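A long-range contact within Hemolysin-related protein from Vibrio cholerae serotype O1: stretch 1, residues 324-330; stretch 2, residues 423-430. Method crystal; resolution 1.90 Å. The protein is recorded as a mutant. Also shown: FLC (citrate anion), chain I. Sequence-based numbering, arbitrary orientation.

Stretch 1 (324-330) AVVDAIG
Stretch 2, residues 423-430: KQQVNAVQ

Two segments of one chain, at least 97 residues apart in sequence where they touch, meet here in a compact crossing that buries 312 Å², both sides summed. Their touching parts run at 70° to one another, and the backbones approach most closely where Asp327 meets Gln425, with CA atoms 4.0 Å apart. Stretch 1 leaves a loop at Ala324 (phi/psi -65/-31) and Val325 (-136/179) and is strand from Val326 (-90/114) to Gly330 (-157/171). Asp327 breaks the regular extension at -97/-39, before Ala328 (-159/152) and Ile329 (-137/137) restore it. In stretch 2, Gln424 (-67/151), Gln425 (-149/180) and Val426 (-78/120) are drawn out, Asn427 turns at -99/-24, and Ala428 to Gln430 are strand.

One backbone hydrogen bond marks the register. The N of Val426 donates a hydrogen bond to the O of Val326, 2.9 Å away with an angle of 162° at the hydrogen, and it is the sole hydrogen bond between the stretches. Next to it, the CA of Gln425 approaches the O of Asp327 at 3.5 Å, a CA-H...O contact with 144° at the hydrogen. Successive carbonyls of stretch 1 thus meet successive residues of stretch 2, which supports the close approach of the two chains without further strand pairing.

Apolar packing centres on Val426, which has the largest area covered of any residue in the contact. Its CB points toward stretch 1 and chi1 is t (173°), so that CG2 serves two partners: it lies 3.9 Å from CG1 of Val326, itself t at 178°, and 4.0 Å from CD1 of Ile329. Ile329, with chi1 m and chi2 t, points its CB toward stretch 2, and its CD1 also lies 4.1 Å from CG1 of Val429, whose chi1 is m. These are ordinary van der Waals separations between branched side chains, a small buried cluster beside the backbone hydrogen bond. Ala328 directs its CB away and is little covered.

Gln425 brings its aliphatic part to the crossing. With chi1 p and chi2 t, its CB sits 3.4 Å from the O of Val326 and 4.0 Å from OD1 of Asp327. The side chain extends beside Val325, whose chi1 is m and whose CB points toward stretch 2.

Beside the direct contact, a citrate, probably from the crystallisation liquor, is bound by residues of both stretches. The N of Ala324 donates to its OG2 at 2.9 Å and the N of Val325 to its OG1 at 3.1 Å, a pair of backbone amides gripping one carboxylate. From stretch 2, NZ of Lys423 donates to OA2 at 2.8 Å, its charge suited to the anion. Asp327, its CB directed away from stretch 2 and chi1 m, places OD2 2.7 Å from OG1 of the citrate, a spacing that probably requires a proton on one of the acid groups.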

# COMPACT_ATOMS: atom_id res chain seq x y z
N ALA A 324 -45.01 1.91 -12.39
CA ALA A 324 -46.14 1.44 -11.61
C ALA A 324 -45.76 0.26 -10.73
O ALA A 324 -46.31 0.08 -9.64
CB ALA A 324 -47.30 1.06 -12.53
N VAL A 325 -44.81 -0.56 -11.19
CA VAL A 325 -44.38 -1.76 -10.49
C VAL A 325 -42.86 -1.82 -10.53
O VAL A 325 -42.20 -0.93 -11.08
CB VAL A 325 -45.01 -3.04 -11.07
CG1 VAL A 325 -46.54 -2.97 -10.96
CG2 VAL A 325 -44.58 -3.27 -12.53
N VAL A 326 -42.30 -2.85 -9.90
CA VAL A 326 -40.85 -3.03 -9.85
C VAL A 326 -40.44 -3.85 -11.06
O VAL A 326 -40.79 -5.02 -11.18
CB VAL A 326 -40.42 -3.70 -8.54
CG1 VAL A 326 -38.92 -3.92 -8.53
CG2 VAL A 326 -40.82 -2.86 -7.35
N ASP A 327 -39.68 -3.23 -11.97
CA ASP A 327 -39.41 -3.82 -13.27
C ASP A 327 -38.08 -4.55 -13.35
O ASP A 327 -38.02 -5.61 -13.98
CB ASP A 327 -39.45 -2.72 -14.34
CG ASP A 327 -40.81 -2.09 -14.43
OD1 ASP A 327 -41.80 -2.84 -14.63
OD2 ASP A 327 -40.91 -0.86 -14.25
N ALA A 328 -37.03 -4.04 -12.72
CA ALA A 328 -35.74 -4.70 -12.81
C ALA A 328 -34.86 -4.26 -11.65
O ALA A 328 -35.00 -3.16 -11.12
CB ALA A 328 -35.04 -4.40 -14.14
N ILE A 329 -33.95 -5.15 -11.26
CA ILE A 329 -33.03 -4.92 -10.16
C ILE A 329 -31.65 -5.39 -10.59
O ILE A 329 -31.52 -6.47 -11.19
CB ILE A 329 -33.47 -5.64 -8.87
CG1 ILE A 329 -34.84 -5.14 -8.42
CG2 ILE A 329 -32.44 -5.44 -7.76
CD1 ILE A 329 -35.46 -5.98 -7.32
N GLY A 330 -30.62 -4.60 -10.29
CA GLY A 330 -29.27 -5.01 -10.63
C GLY A 330 -28.27 -4.29 -9.75
O GLY A 330 -28.61 -3.38 -8.99
N LYS A 423 -42.76 -5.53 -20.81
CA LYS A 423 -43.75 -5.86 -19.80
C LYS A 423 -43.25 -6.87 -18.78
O LYS A 423 -43.96 -7.17 -17.81
CB LYS A 423 -45.04 -6.39 -20.46
CG LYS A 423 -45.85 -5.31 -21.19
CD LYS A 423 -46.29 -4.20 -20.24
CE LYS A 423 -47.18 -3.17 -20.94
NZ LYS A 423 -47.53 -2.03 -20.04
N GLN A 424 -42.04 -7.41 -18.95
CA GLN A 424 -41.47 -8.25 -17.91
C GLN A 424 -41.19 -7.41 -16.67
O GLN A 424 -40.96 -6.20 -16.76
CB GLN A 424 -40.20 -8.93 -18.42
CG GLN A 424 -40.46 -9.96 -19.52
CD GLN A 424 -39.20 -10.47 -20.18
OE1 GLN A 424 -38.10 -10.34 -19.65
NE2 GLN A 424 -39.35 -11.05 -21.37
N GLN A 425 -41.25 -8.04 -15.50
CA GLN A 425 -41.03 -7.32 -14.25
C GLN A 425 -40.41 -8.26 -13.23
O GLN A 425 -40.17 -9.44 -13.51
CB GLN A 425 -42.33 -6.71 -13.72
CG GLN A 425 -43.36 -7.74 -13.25
CD GLN A 425 -44.39 -7.13 -12.31
OE1 GLN A 425 -44.10 -6.88 -11.14
NE2 GLN A 425 -45.57 -6.85 -12.83
N VAL A 426 -40.14 -7.73 -12.04
CA VAL A 426 -39.69 -8.55 -10.92
C VAL A 426 -40.91 -9.26 -10.33
O VAL A 426 -41.85 -8.62 -9.86
CB VAL A 426 -38.98 -7.71 -9.87
CG1 VAL A 426 -38.66 -8.53 -8.64
CG2 VAL A 426 -37.70 -7.12 -10.45
N ASN A 427 -40.88 -10.60 -10.34
CA ASN A 427 -42.01 -11.38 -9.86
C ASN A 427 -41.83 -11.89 -8.44
O ASN A 427 -42.83 -12.15 -7.76
CB ASN A 427 -42.27 -12.55 -10.81
CG ASN A 427 -42.60 -12.09 -12.22
OD1 ASN A 427 -41.76 -12.15 -13.13
ND2 ASN A 427 -43.82 -11.60 -12.41
N ALA A 428 -40.59 -12.03 -7.97
CA ALA A 428 -40.34 -12.36 -6.57
C ALA A 428 -38.99 -11.79 -6.16
O ALA A 428 -38.10 -11.59 -6.99
CB ALA A 428 -40.37 -13.87 -6.32
N VAL A 429 -38.84 -11.56 -4.86
CA VAL A 429 -37.59 -11.05 -4.30
C VAL A 429 -37.29 -11.73 -2.97
O VAL A 429 -38.18 -12.23 -2.28
CB VAL A 429 -37.61 -9.52 -4.10
CG1 VAL A 429 -37.71 -8.81 -5.42
CG2 VAL A 429 -38.75 -9.12 -3.17
N GLN A 430 -36.01 -11.72 -2.62
CA GLN A 430 -35.52 -12.25 -1.36
C GLN A 430 -34.28 -11.45 -0.99
O GLN A 430 -33.45 -11.17 -1.86
CB GLN A 430 -35.20 -13.74 -1.48
CG GLN A 430 -34.58 -14.37 -0.25
CD GLN A 430 -34.33 -15.85 -0.44
OE1 GLN A 430 -33.84 -16.29 -1.48
NE2 GLN A 430 -34.69 -16.65 0.57
CAC FLC I . -43.76 -0.66 -20.05
CA FLC I . -43.29 -0.97 -18.63
CB FLC I . -43.95 -0.07 -17.58
CBC FLC I . -45.39 -0.56 -17.40
CG FLC I . -43.14 -0.24 -16.29
CGC FLC I . -43.86 0.25 -15.04
OA1 FLC I . -42.95 -0.12 -20.85
OA2 FLC I . -44.93 -0.94 -20.43
OB1 FLC I . -46.35 0.20 -17.73
OB2 FLC I . -45.60 -1.71 -16.93
OG1 FLC I . -43.46 -0.15 -13.91
OG2 FLC I . -44.83 1.06 -15.11
OHB FLC I . -43.96 1.27 -17.99